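Local coordinates for cysteine desulfurase (Elizabethkingia anophelis NUHP1, PDB 5VPR), which probably removes sulfur from L-cysteine, leaving L-alanine and passing the sulfur to a carrier, with covalently bound pyridoxal 5'-phosphate as cofactor, at residues P43-Y54 / A288-F299; Q84-D92 / F215-D223. All coordinates share one frame; numbering follows the deposited sequence.

Contact 1: P43-Y54 / A288-F299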
# COMPACT_ATOMS: atom_id res chain seq x y z
N PRO A 43 -1.78 15.77 -3.73
CA PRO A 43 -2.26 16.79 -4.67
C PRO A 43 -3.10 17.85 -3.96
O PRO A 43 -3.61 17.64 -2.86
CB PRO A 43 -3.11 15.98 -5.66
CG PRO A 43 -3.71 14.89 -4.78
CD PRO A 43 -2.64 14.58 -3.72
N LYS A 44 -3.23 19.00 -4.63
CA LYS A 44 -3.89 20.15 -4.02
C LYS A 44 -5.35 19.84 -3.66
O LYS A 44 -5.84 20.30 -2.62
CB LYS A 44 -3.81 21.37 -4.95
N MET A 45 -6.05 19.06 -4.49
CA MET A 45 -7.45 18.77 -4.18
C MET A 45 -7.61 18.05 -2.85
O MET A 45 -8.58 18.28 -2.12
CB MET A 45 -8.10 17.97 -5.31
CG MET A 45 -7.48 16.62 -5.63
SD MET A 45 -8.19 15.94 -7.16
CE MET A 45 -9.81 15.41 -6.60
N VAL A 46 -6.67 17.17 -2.50
CA VAL A 46 -6.74 16.49 -1.21
C VAL A 46 -6.49 17.49 -0.07
O VAL A 46 -7.18 17.47 0.96
CB VAL A 46 -5.76 15.31 -1.18
CG1 VAL A 46 -5.51 14.83 0.26
CG2 VAL A 46 -6.31 14.16 -2.01
N LEU A 47 -5.50 18.36 -0.22
CA LEU A 47 -5.20 19.33 0.83
C LEU A 47 -6.34 20.33 0.99
O LEU A 47 -6.64 20.76 2.11
CB LEU A 47 -3.89 20.08 0.53
CG LEU A 47 -2.67 19.17 0.34
CD1 LEU A 47 -1.39 19.96 0.09
CD2 LEU A 47 -2.53 18.23 1.53
N ASP A 48 -6.96 20.72 -0.13
CA ASP A 48 -8.14 21.58 -0.10
C ASP A 48 -9.30 20.92 0.63
O ASP A 48 -10.06 21.60 1.34
CB ASP A 48 -8.59 21.93 -1.53
CG ASP A 48 -7.68 22.94 -2.22
OD1 ASP A 48 -6.78 23.51 -1.57
OD2 ASP A 48 -7.89 23.15 -3.44
N ALA A 49 -9.48 19.61 0.45
CA ALA A 49 -10.54 18.90 1.16
C ALA A 49 -10.35 18.97 2.67
O ALA A 49 -11.32 19.16 3.42
CB ALA A 49 -10.59 17.44 0.72
N ILE A 50 -9.12 18.75 3.13
CA ILE A 50 -8.83 18.83 4.56
C ILE A 50 -9.16 20.21 5.08
O ILE A 50 -9.90 20.37 6.06
CB ILE A 50 -7.36 18.48 4.82
CG1 ILE A 50 -7.09 17.02 4.47
CG2 ILE A 50 -6.98 18.76 6.30
CD1 ILE A 50 -5.60 16.67 4.35
N ASN A 51 -8.62 21.24 4.41
CA ASN A 51 -8.80 22.62 4.84
C ASN A 51 -10.26 23.05 4.76
O ASN A 51 -10.77 23.72 5.66
CB ASN A 51 -7.93 23.53 3.99
CG ASN A 51 -7.78 24.90 4.57
OD1 ASN A 51 -8.47 25.85 4.17
ND2 ASN A 51 -6.88 25.03 5.55
N ASN A 52 -10.96 22.68 3.68
CA ASN A 52 -12.37 23.06 3.55
C ASN A 52 -13.21 22.42 4.64
O ASN A 52 -14.16 23.05 5.15
CB ASN A 52 -12.91 22.67 2.17
CG ASN A 52 -12.39 23.56 1.06
OD1 ASN A 52 -12.06 24.73 1.28
ND2 ASN A 52 -12.30 23.00 -0.14
N TYR A 53 -12.90 21.18 5.01
CA TYR A 53 -13.63 20.53 6.09
C TYR A 53 -13.49 21.31 7.40
O TYR A 53 -14.48 21.61 8.07
CB TYR A 53 -13.15 19.08 6.30
CG TYR A 53 -13.72 18.52 7.58
CD1 TYR A 53 -15.06 18.13 7.65
CD2 TYR A 53 -12.96 18.48 8.75
CE1 TYR A 53 -15.61 17.66 8.83
CE2 TYR A 53 -13.50 18.02 9.93
CZ TYR A 53 -14.83 17.61 9.96
OH TYR A 53 -15.37 17.15 11.14
N TYR A 54 -12.25 21.66 7.77
CA TYR A 54 -12.06 22.32 9.05
C TYR A 54 -12.57 23.76 9.03
O TYR A 54 -13.01 24.27 10.07
CB TYR A 54 -10.58 22.31 9.46
CG TYR A 54 -10.08 20.97 9.97
CD1 TYR A 54 -9.00 20.33 9.36
CD2 TYR A 54 -10.68 20.34 11.06
CE1 TYR A 54 -8.54 19.10 9.82
CE2 TYR A 54 -10.23 19.11 11.51
CZ TYR A 54 -9.16 18.50 10.89
OH TYR A 54 -8.69 17.31 11.36
N ALA A 288 -11.87 14.24 9.22
CA ALA A 288 -11.17 14.96 8.15
C ALA A 288 -10.38 14.00 7.28
O ALA A 288 -10.43 14.08 6.04
CB ALA A 288 -10.25 16.01 8.75
N GLY A 289 -9.63 13.09 7.90
CA GLY A 289 -8.84 12.15 7.14
C GLY A 289 -9.69 11.22 6.29
O GLY A 289 -9.34 10.91 5.15
N ASN A 290 -10.83 10.77 6.83
CA ASN A 290 -11.72 9.90 6.06
C ASN A 290 -12.33 10.65 4.88
O ASN A 290 -12.41 10.10 3.77
CB ASN A 290 -12.83 9.33 6.95
CG ASN A 290 -12.28 8.48 8.06
OD1 ASN A 290 -11.15 7.99 7.98
ND2 ASN A 290 -13.08 8.28 9.11
N ILE A 291 -12.73 11.91 5.07
CA ILE A 291 -13.19 12.72 3.95
C ILE A 291 -12.09 12.85 2.91
O ILE A 291 -12.32 12.72 1.70
CB ILE A 291 -13.68 14.09 4.44
CG1 ILE A 291 -14.99 13.94 5.23
CG2 ILE A 291 -13.88 15.05 3.27
CD1 ILE A 291 -15.40 15.20 5.95
N ALA A 292 -10.86 13.11 3.36
CA ALA A 292 -9.77 13.38 2.44
C ALA A 292 -9.29 12.12 1.71
O ALA A 292 -8.83 12.23 0.56
CB ALA A 292 -8.61 14.04 3.18
N ILE A 293 -9.40 10.93 2.32
CA ILE A 293 -9.05 9.73 1.56
C ILE A 293 -10.07 9.50 0.45
O ILE A 293 -9.73 8.95 -0.61
CB ILE A 293 -8.88 8.49 2.47
CG1 ILE A 293 -8.00 7.43 1.78
CG2 ILE A 293 -10.22 7.85 2.86
CD1 ILE A 293 -7.72 6.18 2.61
N GLY A 294 -11.32 9.94 0.63
CA GLY A 294 -12.25 9.96 -0.49
C GLY A 294 -11.81 10.89 -1.60
O GLY A 294 -12.00 10.61 -2.79
N THR A 295 -11.24 12.04 -1.23
CA THR A 295 -10.72 12.98 -2.22
C THR A 295 -9.50 12.41 -2.94
O THR A 295 -9.31 12.66 -4.13
CB THR A 295 -10.37 14.31 -1.54
OG1 THR A 295 -11.48 14.72 -0.74
CG2 THR A 295 -10.07 15.39 -2.58
N ALA A 296 -8.69 11.62 -2.23
CA ALA A 296 -7.58 10.93 -2.89
C ALA A 296 -8.08 9.89 -3.88
O ALA A 296 -7.48 9.69 -4.95
CB ALA A 296 -6.68 10.30 -1.82
N VAL A 297 -9.20 9.22 -3.57
CA VAL A 297 -9.85 8.35 -4.54
C VAL A 297 -10.30 9.17 -5.75
O VAL A 297 -10.09 8.77 -6.91
CB VAL A 297 -11.03 7.61 -3.89
CG1 VAL A 297 -11.93 6.98 -4.96
CG2 VAL A 297 -10.52 6.56 -2.93
N ASP A 298 -10.91 10.33 -5.50
CA ASP A 298 -11.33 11.22 -6.59
C ASP A 298 -10.15 11.58 -7.49
O ASP A 298 -10.27 11.61 -8.72
CB ASP A 298 -11.96 12.49 -6.02
CG ASP A 298 -13.35 12.26 -5.42
OD1 ASP A 298 -13.94 11.18 -5.64
OD2 ASP A 298 -13.85 13.17 -4.73
N PHE A 299 -8.99 11.86 -6.89
CA PHE A 299 -7.81 12.23 -7.67
C PHE A 299 -7.39 11.10 -8.59
O PHE A 299 -7.13 11.31 -9.79
CB PHE A 299 -6.65 12.60 -6.74
CG PHE A 299 -5.33 12.67 -7.45
CD1 PHE A 299 -5.05 13.74 -8.30
CD2 PHE A 299 -4.39 11.67 -7.30
CE1 PHE A 299 -3.83 13.82 -8.98
CE2 PHE A 299 -3.18 11.73 -7.98
CZ PHE A 299 -2.90 12.81 -8.82
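A288 packs its methyl group against two tyrosines, Y53 and Y54. Its CB lies 3.3 Å from the OH of Y54 and 3.7 Å from CD2 of Y53. A288 and, at the other end of this pair of packed helices, M45 bury the most surface here. The Y53 ring passes with one face over the backbone N of A288. CD1 of Y53 comes within 3.4 Å of CD1 of I291, and the two side chains cross at about a right angle. The phenol oxygen of Y53 is held by N58. The helices 44-54 and 288-299 run close to antiparallel, at 154°, with axes 8.5 Å apart. Both belong to the class-V aminotransferase fold of this PLP enzyme. Alanines keep the middle thin: CB of A292 meets CG1 of I50 at 3.6 Å, and CB of A49 faces T295. M45 covers the far end. Its CG sits between the backbone N and the carbonyl carbon (chi1 60°), and the chain bends at chi3, bringing CE to 3.7 Å from CB of D298. The sulfur lies in the plane of the F299 ring, at its edge, a Met-aromatic contact 5.3 Å from the centroid. P43, the N-cap residue, puts CG over a face of the same ring, 4.0 Å from its centroid, in a CH-pi contact. Y235 meets F299 edge-to-face.

Contact 2: Q84-D92 / F215-D223; sequences QRFINAKHD and FEIDVQTMD
N88 and D218 lie side by side and point the same way. Both have CG anti to the backbone N (chi1 -160° and -174°), yet their amide and carboxylate planes are steeply turned against each other, 76° apart. ND2 of N88 donates to OD1 of D218 at 3.0 Å, from above the carboxylate plane, and more weakly to OD2. T221 N reaches the same OD1 from the opposite face, as part of the N-cap of helix 219-222. One oxygen thus ties the cap to N88. Q220 stretches its chain across N88, and its NE2 donates to N88 O at 2.9 Å, in the plane of its own amide but above that of the carbonyl. V219 N also donates to I87 O, at 2.9 Å. N88 has positive phi and is the C-prime residue of a Schellman motif. This turn presents the carbonyls of I87 and N88 to the second segment. CB of I87 packs on CG1 of V219 at 4.0 Å. I87 rests on F229 and V219 on F227, both of strand 226-230, and the two share Y244 of strand 241-245, while F86 packs against helix 287-303.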
# COMPACT_ATOMS: atom_id res chain seq x y z
N GLN A 84 -15.84 2.55 -1.38
CA GLN A 84 -16.58 1.36 -1.79
C GLN A 84 -16.52 1.14 -3.30
O GLN A 84 -16.15 0.06 -3.77
CB GLN A 84 -18.05 1.47 -1.33
CG GLN A 84 -18.87 0.21 -1.67
CD GLN A 84 -20.35 0.48 -1.87
OE1 GLN A 84 -20.86 1.54 -1.51
NE2 GLN A 84 -21.04 -0.50 -2.44
N ARG A 85 -16.88 2.17 -4.07
CA ARG A 85 -16.82 2.06 -5.53
C ARG A 85 -15.40 1.87 -6.03
O ARG A 85 -15.17 1.15 -7.01
CB ARG A 85 -17.46 3.29 -6.17
CG ARG A 85 -18.99 3.34 -6.04
CD ARG A 85 -19.60 4.48 -6.85
NE ARG A 85 -19.24 5.77 -6.29
CZ ARG A 85 -19.92 6.38 -5.32
NH1 ARG A 85 -21.01 5.81 -4.81
NH2 ARG A 85 -19.52 7.56 -4.86
N PHE A 86 -14.43 2.48 -5.35
CA PHE A 86 -13.02 2.39 -5.73
C PHE A 86 -12.51 0.95 -5.69
O PHE A 86 -11.78 0.53 -6.59
CB PHE A 86 -12.21 3.30 -4.81
CG PHE A 86 -10.75 3.39 -5.15
CD1 PHE A 86 -10.33 4.05 -6.29
CD2 PHE A 86 -9.79 2.86 -4.29
CE1 PHE A 86 -8.97 4.16 -6.59
CE2 PHE A 86 -8.43 2.96 -4.58
CZ PHE A 86 -8.02 3.61 -5.73
N ILE A 87 -12.90 0.17 -4.68
CA ILE A 87 -12.48 -1.22 -4.58
C ILE A 87 -13.57 -2.19 -5.03
O ILE A 87 -13.40 -3.41 -4.92
CB ILE A 87 -12.00 -1.57 -3.15
CG1 ILE A 87 -13.18 -1.54 -2.16
CG2 ILE A 87 -10.84 -0.65 -2.73
CD1 ILE A 87 -12.78 -1.93 -0.72
N ASN A 88 -14.69 -1.67 -5.56
CA ASN A 88 -15.84 -2.47 -5.97
C ASN A 88 -16.34 -3.39 -4.85
O ASN A 88 -16.69 -4.55 -5.09
CB ASN A 88 -15.56 -3.28 -7.24
CG ASN A 88 -16.85 -3.70 -7.94
OD1 ASN A 88 -17.85 -2.97 -7.87
ND2 ASN A 88 -16.85 -4.87 -8.60
N ALA A 89 -16.38 -2.87 -3.63
CA ALA A 89 -17.11 -3.55 -2.57
C ALA A 89 -18.61 -3.52 -2.87
O ALA A 89 -19.14 -2.54 -3.39
CB ALA A 89 -16.84 -2.89 -1.20
N LYS A 90 -19.29 -4.63 -2.56
CA LYS A 90 -20.72 -4.69 -2.84
C LYS A 90 -21.52 -3.76 -1.94
O LYS A 90 -22.54 -3.21 -2.37
CB LYS A 90 -21.21 -6.14 -2.71
CG LYS A 90 -22.68 -6.32 -3.05
CD LYS A 90 -23.03 -7.80 -3.15
CE LYS A 90 -24.50 -8.00 -3.47
NZ LYS A 90 -24.81 -9.45 -3.62
N HIS A 91 -21.09 -3.56 -0.69
CA HIS A 91 -21.86 -2.73 0.22
C HIS A 91 -20.98 -1.65 0.84
O HIS A 91 -19.81 -1.89 1.13
CB HIS A 91 -22.49 -3.56 1.33
CG HIS A 91 -23.41 -4.62 0.84
ND1 HIS A 91 -24.65 -4.35 0.31
CD2 HIS A 91 -23.26 -5.97 0.78
CE1 HIS A 91 -25.24 -5.48 -0.04
NE2 HIS A 91 -24.42 -6.48 0.23
N ASP A 92 -21.57 -0.47 1.06
CA ASP A 92 -20.84 0.57 1.76
C ASP A 92 -20.46 0.12 3.16
O ASP A 92 -19.37 0.43 3.64
CB ASP A 92 -21.65 1.87 1.80
CG ASP A 92 -22.94 1.74 2.59
OD1 ASP A 92 -23.50 0.62 2.68
OD2 ASP A 92 -23.40 2.76 3.13
N PHE A 215 -2.61 -0.11 -9.03
CA PHE A 215 -3.48 -0.69 -10.04
C PHE A 215 -4.85 -0.97 -9.45
O PHE A 215 -5.04 -0.99 -8.23
CB PHE A 215 -2.90 -1.97 -10.66
CG PHE A 215 -2.28 -2.90 -9.67
CD1 PHE A 215 -0.90 -2.93 -9.51
CD2 PHE A 215 -3.06 -3.76 -8.92
CE1 PHE A 215 -0.31 -3.79 -8.61
CE2 PHE A 215 -2.48 -4.63 -8.01
CZ PHE A 215 -1.10 -4.65 -7.86
N GLU A 216 -5.81 -1.18 -10.34
CA GLU A 216 -7.21 -1.24 -9.94
C GLU A 216 -7.46 -2.45 -9.05
O GLU A 216 -6.92 -3.53 -9.28
CB GLU A 216 -8.11 -1.29 -11.17
CG GLU A 216 -9.59 -1.49 -10.82
CD GLU A 216 -10.53 -1.19 -11.97
OE1 GLU A 216 -10.17 -0.35 -12.82
OE2 GLU A 216 -11.63 -1.80 -12.01
N ILE A 217 -8.31 -2.26 -8.04
CA ILE A 217 -8.69 -3.30 -7.10
C ILE A 217 -10.18 -3.60 -7.30
O ILE A 217 -11.00 -2.68 -7.36
CB ILE A 217 -8.42 -2.87 -5.64
CG1 ILE A 217 -6.94 -2.54 -5.43
CG2 ILE A 217 -8.95 -3.91 -4.65
CD1 ILE A 217 -6.01 -3.68 -5.74
N ASP A 218 -10.52 -4.89 -7.39
CA ASP A 218 -11.91 -5.35 -7.43
C ASP A 218 -12.01 -6.50 -6.44
O ASP A 218 -11.71 -7.65 -6.78
CB ASP A 218 -12.32 -5.79 -8.85
CG ASP A 218 -13.81 -6.15 -8.97
OD1 ASP A 218 -14.46 -6.50 -7.96
OD2 ASP A 218 -14.34 -6.08 -10.10
N VAL A 219 -12.46 -6.19 -5.22
CA VAL A 219 -12.49 -7.19 -4.16
C VAL A 219 -13.55 -8.25 -4.43
O VAL A 219 -13.46 -9.35 -3.88
CB VAL A 219 -12.74 -6.54 -2.78
CG1 VAL A 219 -11.62 -5.53 -2.44
CG2 VAL A 219 -14.13 -5.89 -2.73
N GLN A 220 -14.56 -7.95 -5.27
CA GLN A 220 -15.56 -8.96 -5.60
C GLN A 220 -14.97 -10.03 -6.50
O GLN A 220 -15.15 -11.23 -6.24
CB GLN A 220 -16.80 -8.32 -6.23
CG GLN A 220 -17.72 -7.67 -5.18
CD GLN A 220 -19.05 -7.18 -5.73
OE1 GLN A 220 -19.98 -7.96 -5.94
NE2 GLN A 220 -19.16 -5.87 -5.95
N THR A 221 -14.25 -9.64 -7.55
CA THR A 221 -13.61 -10.66 -8.37
C THR A 221 -12.39 -11.26 -7.66
O THR A 221 -12.09 -12.44 -7.84
CB THR A 221 -13.22 -10.09 -9.74
OG1 THR A 221 -12.41 -8.92 -9.57
CG2 THR A 221 -14.45 -9.73 -10.54
N MET A 222 -11.71 -10.48 -6.82
CA MET A 222 -10.58 -11.02 -6.07
C MET A 222 -11.02 -12.08 -5.07
O MET A 222 -10.25 -12.99 -4.75
CB MET A 222 -9.84 -9.89 -5.34
CG MET A 222 -8.64 -10.36 -4.51
SD MET A 222 -7.84 -9.03 -3.55
CE MET A 222 -7.41 -7.91 -4.87
N ASP A 223 -12.23 -11.97 -4.55
CA ASP A 223 -12.76 -12.92 -3.57
C ASP A 223 -11.88 -13.00 -2.31
O ASP A 223 -11.78 -14.05 -1.67
CB ASP A 223 -12.95 -14.31 -4.20
CG ASP A 223 -13.72 -15.24 -3.30
OD1 ASP A 223 -14.69 -14.74 -2.67
OD2 ASP A 223 -13.35 -16.42 -3.21

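Overall arrangement
After helix 12-17 and two short strands the chain forms helix 44-56, then helix 67-87, whose C-terminal end enters contact 2. Most of the large seven-stranded sheet follows before 215-223 returns to that end and closes contact 2. Strands 226-230 and 241-245 come next, and helix 287-303 then comes back to helix 44-56, closing contact 1. Contact 2 is therefore nested inside the loop of contact 1. Their centres are about 21 Å apart, but the two meet directly where CG1 of V297 packs at 3.6 Å on CD1 of F86. Helix 287-303 thus lies against both earlier helices, and contact 2 ties the C-terminal end of helix 67-87 to the segment leading into strand 226-230.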